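Local atomic coordinates of pyruvate kinase 1 (Trypanosoma brucei brucei, PDB entry 4KCT), a protein that catalyses the transfer of a phosphoryl group from phosphoenolpyruvate to ADP, giving pyruvate and ATP, and has an intrinsic decarboxylase activity, probably on oxaloacetate. Residues Ile178-Gly182 and Gly267-Pro271; Asn323-Cys327 and Ser411-Pro415. One frame throughout, in Å; residues are numbered along the deposited sequence.

Contact 1 (Ile178-Gly182 and Gly267-Pro271); sequences INLPG and GVEIP. With GOL (glycerol), chain G.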
ATOM      1  N   ILE A 178      32.633 -36.112  -1.042  1.00 20.33           N
ATOM      2  CA  ILE A 178      31.485 -36.491  -1.883  1.00 17.52           C
ATOM      3  C   ILE A 178      30.283 -35.625  -1.484  1.00 20.18           C
ATOM      4  O   ILE A 178      30.044 -35.386  -0.291  1.00 21.18           O
ATOM      5  CB  ILE A 178      31.131 -37.998  -1.650  1.00 19.05           C
ATOM      6  CG1 ILE A 178      32.229 -38.911  -2.229  1.00 15.47           C
ATOM      7  CG2 ILE A 178      29.743 -38.352  -2.205  1.00 18.50           C
ATOM      8  CD1 ILE A 178      32.301 -38.894  -3.755  1.00 19.74           C
ATOM      9  N   ASN A 179      29.532 -35.134  -2.475  1.00 20.95           N
ATOM     10  CA  ASN A 179      28.240 -34.514  -2.212  1.00 20.37           C
ATOM     11  C   ASN A 179      27.179 -35.217  -3.019  1.00 21.23           C
ATOM     12  O   ASN A 179      27.442 -35.680  -4.108  1.00 22.86           O
ATOM     13  CB  ASN A 179      28.262 -33.014  -2.573  1.00 21.50           C
ATOM     14  CG  ASN A 179      29.205 -32.221  -1.679  1.00 21.97           C
ATOM     15  OD1 ASN A 179      30.399 -32.175  -1.931  1.00 25.40           O
ATOM     16  ND2 ASN A 179      28.700 -31.769  -0.538  1.00 22.20           N
ATOM     17  N   LEU A 180      26.008 -35.386  -2.428  1.00 21.65           N
ATOM     18  CA  LEU A 180      24.916 -36.065  -3.096  1.00 20.79           C
ATOM     19  C   LEU A 180      23.810 -35.036  -3.297  1.00 21.38           C
ATOM     20  O   LEU A 180      22.902 -34.916  -2.462  1.00 23.12           O
ATOM     21  CB  LEU A 180      24.419 -37.216  -2.206  1.00 22.27           C
ATOM     22  CG  LEU A 180      25.044 -38.621  -2.314  1.00 29.22           C
ATOM     23  CD1 LEU A 180      26.298 -38.769  -3.166  1.00 23.34           C
ATOM     24  CD2 LEU A 180      25.094 -39.398  -1.000  1.00 25.06           C
ATOM     25  N   PRO A 181      23.897 -34.260  -4.397  1.00 24.24           N
ATOM     26  CA  PRO A 181      23.097 -33.025  -4.500  1.00 28.93           C
ATOM     27  C   PRO A 181      21.624 -33.370  -4.582  1.00 29.58           C
ATOM     28  O   PRO A 181      21.254 -34.318  -5.272  1.00 31.17           O
ATOM     29  CB  PRO A 181      23.582 -32.393  -5.816  1.00 27.79           C
ATOM     30  CG  PRO A 181      24.174 -33.524  -6.592  1.00 27.34           C
ATOM     31  CD  PRO A 181      24.777 -34.450  -5.559  1.00 24.03           C
ATOM     32  N   GLY A 182      20.833 -32.778  -3.699  1.00 28.42           N
ATOM     33  CA  GLY A 182      19.392 -33.006  -3.724  1.00 28.48           C
ATOM     34  C   GLY A 182      18.954 -34.281  -3.019  1.00 30.16           C
ATOM     35  O   GLY A 182      17.776 -34.567  -2.959  1.00 29.82           O
ATOM     36  N   GLY A 267      26.400 -24.129  -2.419  1.00 16.77           N
ATOM     37  CA  GLY A 267      26.487 -23.942  -3.869  1.00 16.78           C
ATOM     38  C   GLY A 267      27.153 -25.128  -4.581  1.00 20.58           C
ATOM     39  O   GLY A 267      27.248 -25.154  -5.811  1.00 18.57           O
ATOM     40  N   VAL A 268      27.550 -26.131  -3.802  1.00 19.28           N
ATOM     41  CA  VAL A 268      27.920 -27.438  -4.331  1.00 21.20           C
ATOM     42  C   VAL A 268      26.724 -28.391  -4.264  1.00 20.33           C
ATOM     43  O   VAL A 268      26.440 -29.124  -5.221  1.00 22.11           O
ATOM     44  CB  VAL A 268      29.107 -28.031  -3.528  1.00 22.98           C
ATOM     45  CG1 VAL A 268      29.284 -29.519  -3.822  1.00 23.59           C
ATOM     46  CG2 VAL A 268      30.385 -27.241  -3.804  1.00 24.12           C
ATOM     47  N   GLU A 269      25.952 -28.295  -3.183  1.00 19.37           N
ATOM     48  CA  GLU A 269      24.800 -29.182  -2.982  1.00 19.66           C
ATOM     49  C   GLU A 269      23.586 -28.814  -3.875  1.00 23.31           C
ATOM     50  O   GLU A 269      22.818 -29.676  -4.250  1.00 23.15           O
ATOM     51  CB  GLU A 269      24.386 -29.184  -1.511  1.00 19.08           C
ATOM     52  CG  GLU A 269      25.397 -29.852  -0.587  1.00 19.40           C
ATOM     53  CD  GLU A 269      25.176 -31.361  -0.483  1.00 21.64           C
ATOM     54  OE1 GLU A 269      26.104 -32.065  -0.052  1.00 25.82           O
ATOM     55  OE2 GLU A 269      24.072 -31.840  -0.846  1.00 24.80           O
ATOM     56  N   ILE A 270      23.338 -27.518  -4.063  1.00 18.80           N
ATOM     57  CA  ILE A 270      22.261 -27.090  -4.923  1.00 20.11           C
ATOM     58  C   ILE A 270      22.892 -26.303  -6.059  1.00 18.99           C
ATOM     59  O   ILE A 270      24.039 -25.871  -5.940  1.00 20.71           O
ATOM     60  CB  ILE A 270      21.217 -26.227  -4.155  1.00 18.76           C
ATOM     61  CG1 ILE A 270      21.731 -24.807  -3.908  1.00 17.06           C
ATOM     62  CG2 ILE A 270      20.820 -26.895  -2.835  1.00 19.57           C
ATOM     63  CD1 ILE A 270      20.709 -23.915  -3.208  1.00 16.27           C
ATOM     64  N   PRO A 271      22.179 -26.145  -7.179  1.00 20.26           N
ATOM     65  CA  PRO A 271      22.778 -25.393  -8.292  1.00 19.92           C
ATOM     66  C   PRO A 271      23.285 -24.007  -7.832  1.00 20.04           C
ATOM     67  O   PRO A 271      22.600 -23.319  -7.079  1.00 19.42           O
ATOM     68  CB  PRO A 271      21.605 -25.228  -9.262  1.00 18.51           C
ATOM     69  CG  PRO A 271      20.739 -26.439  -8.998  1.00 20.33           C
ATOM     70  CD  PRO A 271      20.801 -26.595  -7.496  1.00 20.75           C
TER
HETATM   71  C1  GOL G1005      26.560 -35.042   1.108  1.00 31.12           C
HETATM   72  O1  GOL G1005      25.605 -34.573   0.132  1.00 24.06           O
HETATM   73  C2  GOL G1005      26.361 -34.327   2.444  1.00 42.75           C
HETATM   74  O2  GOL G1005      24.962 -34.372   2.823  1.00 38.47           O
HETATM   75  C3  GOL G1005      27.266 -34.982   3.501  1.00 38.68           C
HETATM   76  O3  GOL G1005      27.153 -34.326   4.775  1.00 33.28           O
HETATM   77  O   HOH W   1      21.430 -31.067  -1.166  1.00 17.68           O
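The side-chain amide of N179 carries V268 CG1 on one face and turns its N-H edge to the carboxylate of E269. CG1 sits almost directly over N179 CG and lies 3.4 Å from N179 OD1, so a methyl group covers the amide while its nitrogen bonds elsewhere. N179 ND2 donates to E269 OE1 at 2.7 Å in a nearly straight bond. The acceptor lies in the amide plane, but the donor meets OE1 on its anti side, 30° out of the carboxylate plane; the two flat groups are turned 73° against each other. A bend at chi2 (-87°) swings the E269 carboxylate back toward the chain at 178-182.

OE1 has a second donor: a glycerol, probably from the crystallisation liquor, gives its O1 hydroxyl to OE1 at 2.6 Å and accepts from L180 N at 2.7 Å. The glycerol thus bridges the backbone of L180 to the carboxylate. On the other carboxylate oxygen, a water donates to E269 OE2 at 2.8 Å and accepts from G182 N at 3.1 Å. Besides these polar links, P181 CB rests against E269 O at 3.2 Å, close to the end of the helix.

The contact joins the small domain inserted in the pyruvate kinase barrel to the barrel itself. Strand 177-179 is an inner strand of the insert's mixed sheet, with I178 paired to I90 and N179 to Y143, while helix 263-269 follows barrel strand 258-262. F213 and N242 also touch E269. V268 packs on R311 of a second subunit and I270, just past the helix, on I12 of that subunit, so the end of helix 263-269 meets both strand 177-179 and a neighbouring subunit.

Contact 2 (Asn323-Cys327 and Ser411-Pro415); sequences NGADC and SKYRP
R414 and D326 cross at about a right angle in a salt bridge between the barrel domain and the C-terminal alpha/beta domain of pyruvate kinase. D326 stands in the turn leading from helix 311-323 into the last strand of the TIM barrel, 327-330; G324 ends that helix in a Schellman motif. Carboxylate and guanidinium planes are 74° apart, so the two groups do not lie flat against each other. R414 NH2 comes to D326 OD2 at 3.2 Å from well above the carboxylate plane, and NH1 makes a weak bond to OD1 at 3.3 Å.

NH1 also donates to G324 O at 2.9 Å, close to the guanidinium plane but by a bent path (141°). The bend of the arginine chain at chi2 (-35°) turns its end toward the turn. D326 is gripped from both domains: OD1 accepts from V293 N of the barrel, OD2 from R436 N of the alpha/beta domain, while N287 ND2 shares G324 O. With these partners the buried carboxylate has several donors, which would be expected to favour its charged form. S411 OG, 4.2 Å from D326 OD2, bonds instead to R436 O.

On the helix 405-412 side, S411 O takes two donors from one residue: R414 NH2 at 3.1 Å and R414 N at 2.9 Å, arriving from opposite faces of its carbonyl plane.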
ATOM      1  N   ASN A 323      19.870  -7.291   1.691  1.00 13.74           N
ATOM      2  CA  ASN A 323      18.980  -8.457   1.900  1.00 16.62           C
ATOM      3  C   ASN A 323      18.440  -8.498   3.348  1.00 15.09           C
ATOM      4  O   ASN A 323      17.467  -9.200   3.607  1.00 15.07           O
ATOM      5  CB  ASN A 323      19.718  -9.785   1.666  1.00 15.60           C
ATOM      6  CG  ASN A 323      19.952 -10.105   0.189  1.00 22.36           C
ATOM      7  OD1 ASN A 323      20.741 -11.002  -0.114  1.00 21.11           O
ATOM      8  ND2 ASN A 323      19.239  -9.422  -0.727  1.00 19.57           N
ATOM      9  N   GLY A 324      19.262  -8.042   4.302  1.00 13.79           N
ATOM     10  CA  GLY A 324      18.844  -8.038   5.713  1.00 15.05           C
ATOM     11  C   GLY A 324      19.750  -8.811   6.661  1.00 14.66           C
ATOM     12  O   GLY A 324      19.388  -9.051   7.811  1.00 16.99           O
ATOM     13  N   ALA A 325      20.911  -9.228   6.174  1.00 13.44           N
ATOM     14  CA  ALA A 325      21.820 -10.035   6.998  1.00 14.48           C
ATOM     15  C   ALA A 325      22.328  -9.181   8.173  1.00 16.40           C
ATOM     16  O   ALA A 325      22.656  -8.014   7.982  1.00 16.43           O
ATOM     17  CB  ALA A 325      23.003 -10.515   6.156  1.00 16.71           C
ATOM     18  N   ASP A 326      22.396  -9.758   9.380  1.00 14.62           N
ATOM     19  CA  ASP A 326      23.056  -9.043  10.492  1.00 15.96           C
ATOM     20  C   ASP A 326      24.560  -8.943  10.252  1.00 15.08           C
ATOM     21  O   ASP A 326      25.166  -7.879  10.475  1.00 15.51           O
ATOM     22  CB  ASP A 326      22.787  -9.729  11.847  1.00 16.29           C
ATOM     23  CG  ASP A 326      21.291  -9.759  12.210  1.00 21.07           C
ATOM     24  OD1 ASP A 326      20.574 -10.644  11.636  1.00 20.92           O
ATOM     25  OD2 ASP A 326      20.875  -9.025  13.190  1.00 19.49           O
ATOM     26  N   CYS A 327      25.149 -10.053   9.826  1.00 14.23           N
ATOM     27  CA  CYS A 327      26.591 -10.210   9.747  1.00 15.41           C
ATOM     28  C   CYS A 327      26.993 -10.640   8.358  1.00 15.95           C
ATOM     29  O   CYS A 327      26.284 -11.416   7.701  1.00 14.50           O
ATOM     30  CB  CYS A 327      27.084 -11.317  10.697  1.00 18.59           C
ATOM     31  SG  CYS A 327      26.648 -11.051  12.409  1.00 20.19           S
ATOM     32  N   SER A 411      16.629  -4.987  17.973  1.00 13.96           N
ATOM     33  CA  SER A 411      17.320  -5.117  16.674  1.00 15.04           C
ATOM     34  C   SER A 411      16.430  -5.757  15.603  1.00 13.84           C
ATOM     35  O   SER A 411      16.530  -5.428  14.415  1.00 14.10           O
ATOM     36  CB  SER A 411      18.628  -5.926  16.833  1.00 14.29           C
ATOM     37  OG  SER A 411      19.336  -5.972  15.586  1.00 16.81           O
ATOM     38  N   LYS A 412      15.526  -6.637  16.025  1.00 12.75           N
ATOM     39  CA  LYS A 412      14.626  -7.294  15.086  1.00 12.84           C
ATOM     40  C   LYS A 412      13.865  -6.226  14.256  1.00 13.51           C
ATOM     41  O   LYS A 412      13.557  -6.444  13.072  1.00 12.84           O
ATOM     42  CB  LYS A 412      13.627  -8.169  15.860  1.00 12.21           C
ATOM     43  CG  LYS A 412      12.433  -8.616  15.053  1.00 12.74           C
ATOM     44  CD  LYS A 412      11.543  -9.556  15.898  1.00 12.88           C
ATOM     45  CE  LYS A 412      10.404 -10.112  15.041  1.00 14.28           C
ATOM     46  NZ  LYS A 412       9.560 -11.064  15.817  1.00 13.83           N
ATOM     47  N   TYR A 413      13.550  -5.091  14.880  1.00 13.21           N
ATOM     48  CA  TYR A 413      12.746  -4.051  14.206  1.00 13.62           C
ATOM     49  C   TYR A 413      13.596  -3.014  13.478  1.00 14.97           C
ATOM     50  O   TYR A 413      13.062  -2.106  12.835  1.00 14.82           O
ATOM     51  CB  TYR A 413      11.748  -3.398  15.180  1.00 12.83           C
ATOM     52  CG  TYR A 413      10.617  -4.344  15.514  1.00 14.53           C
ATOM     53  CD1 TYR A 413       9.584  -4.569  14.579  1.00 14.37           C
ATOM     54  CD2 TYR A 413      10.751  -5.257  16.559  1.00 14.66           C
ATOM     55  CE1 TYR A 413       8.590  -5.525  14.820  1.00 14.88           C
ATOM     56  CE2 TYR A 413       9.801  -6.262  16.760  1.00 15.78           C
ATOM     57  CZ  TYR A 413       8.741  -6.399  15.869  1.00 16.70           C
ATOM     58  OH  TYR A 413       7.824  -7.419  16.043  1.00 17.37           O
ATOM     59  N   ARG A 414      14.904  -3.268  13.414  1.00 14.79           N
ATOM     60  CA  ARG A 414      15.764  -2.577  12.452  1.00 13.88           C
ATOM     61  C   ARG A 414      15.711  -1.032  12.605  1.00 15.16           C
ATOM     62  O   ARG A 414      15.396  -0.327  11.653  1.00 14.64           O
ATOM     63  CB  ARG A 414      15.377  -2.982  11.018  1.00 16.31           C
ATOM     64  CG  ARG A 414      15.665  -4.468  10.660  1.00 19.08           C
ATOM     65  CD  ARG A 414      16.926  -4.971  11.325  1.00 20.99           C
ATOM     66  NE  ARG A 414      17.565  -6.106  10.620  1.00 23.57           N
ATOM     67  CZ  ARG A 414      18.261  -7.071  11.234  1.00 20.42           C
ATOM     68  NH1 ARG A 414      18.968  -7.953  10.513  1.00 19.13           N
ATOM     69  NH2 ARG A 414      18.377  -7.071  12.570  1.00 20.32           N
ATOM     70  N   PRO A 415      15.975  -0.513  13.812  1.00 14.94           N
ATOM     71  CA  PRO A 415      16.146   0.936  13.905  1.00 15.60           C
ATOM     72  C   PRO A 415      17.307   1.421  13.021  1.00 18.64           C
ATOM     73  O   PRO A 415      18.167   0.614  12.619  1.00 17.55           O
ATOM     74  CB  PRO A 415      16.482   1.157  15.398  1.00 15.54           C
ATOM     75  CG  PRO A 415      17.081  -0.136  15.855  1.00 15.51           C
ATOM     76  CD  PRO A 415      16.318  -1.201  15.072  1.00 14.04           C
TER

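In the fold
The two contacts tie the central barrel to the domains at its two ends: contact 1 to the inserted small domain, contact 2 to the C-terminal alpha/beta domain. Their centres lie 29 Å apart and their nearest atoms about 13 Å. Contact 1 is the nearer to the active site: the V268 side chain is about 8 Å from the bound pyruvate, and that of N179 about 8 Å from the magnesium ion held by E241 and D265. In contact 2 the A325 side chain is about 14 Å from pyruvate, and that of S411 about 12 Å from the bound fructose 2,6-bisphosphate.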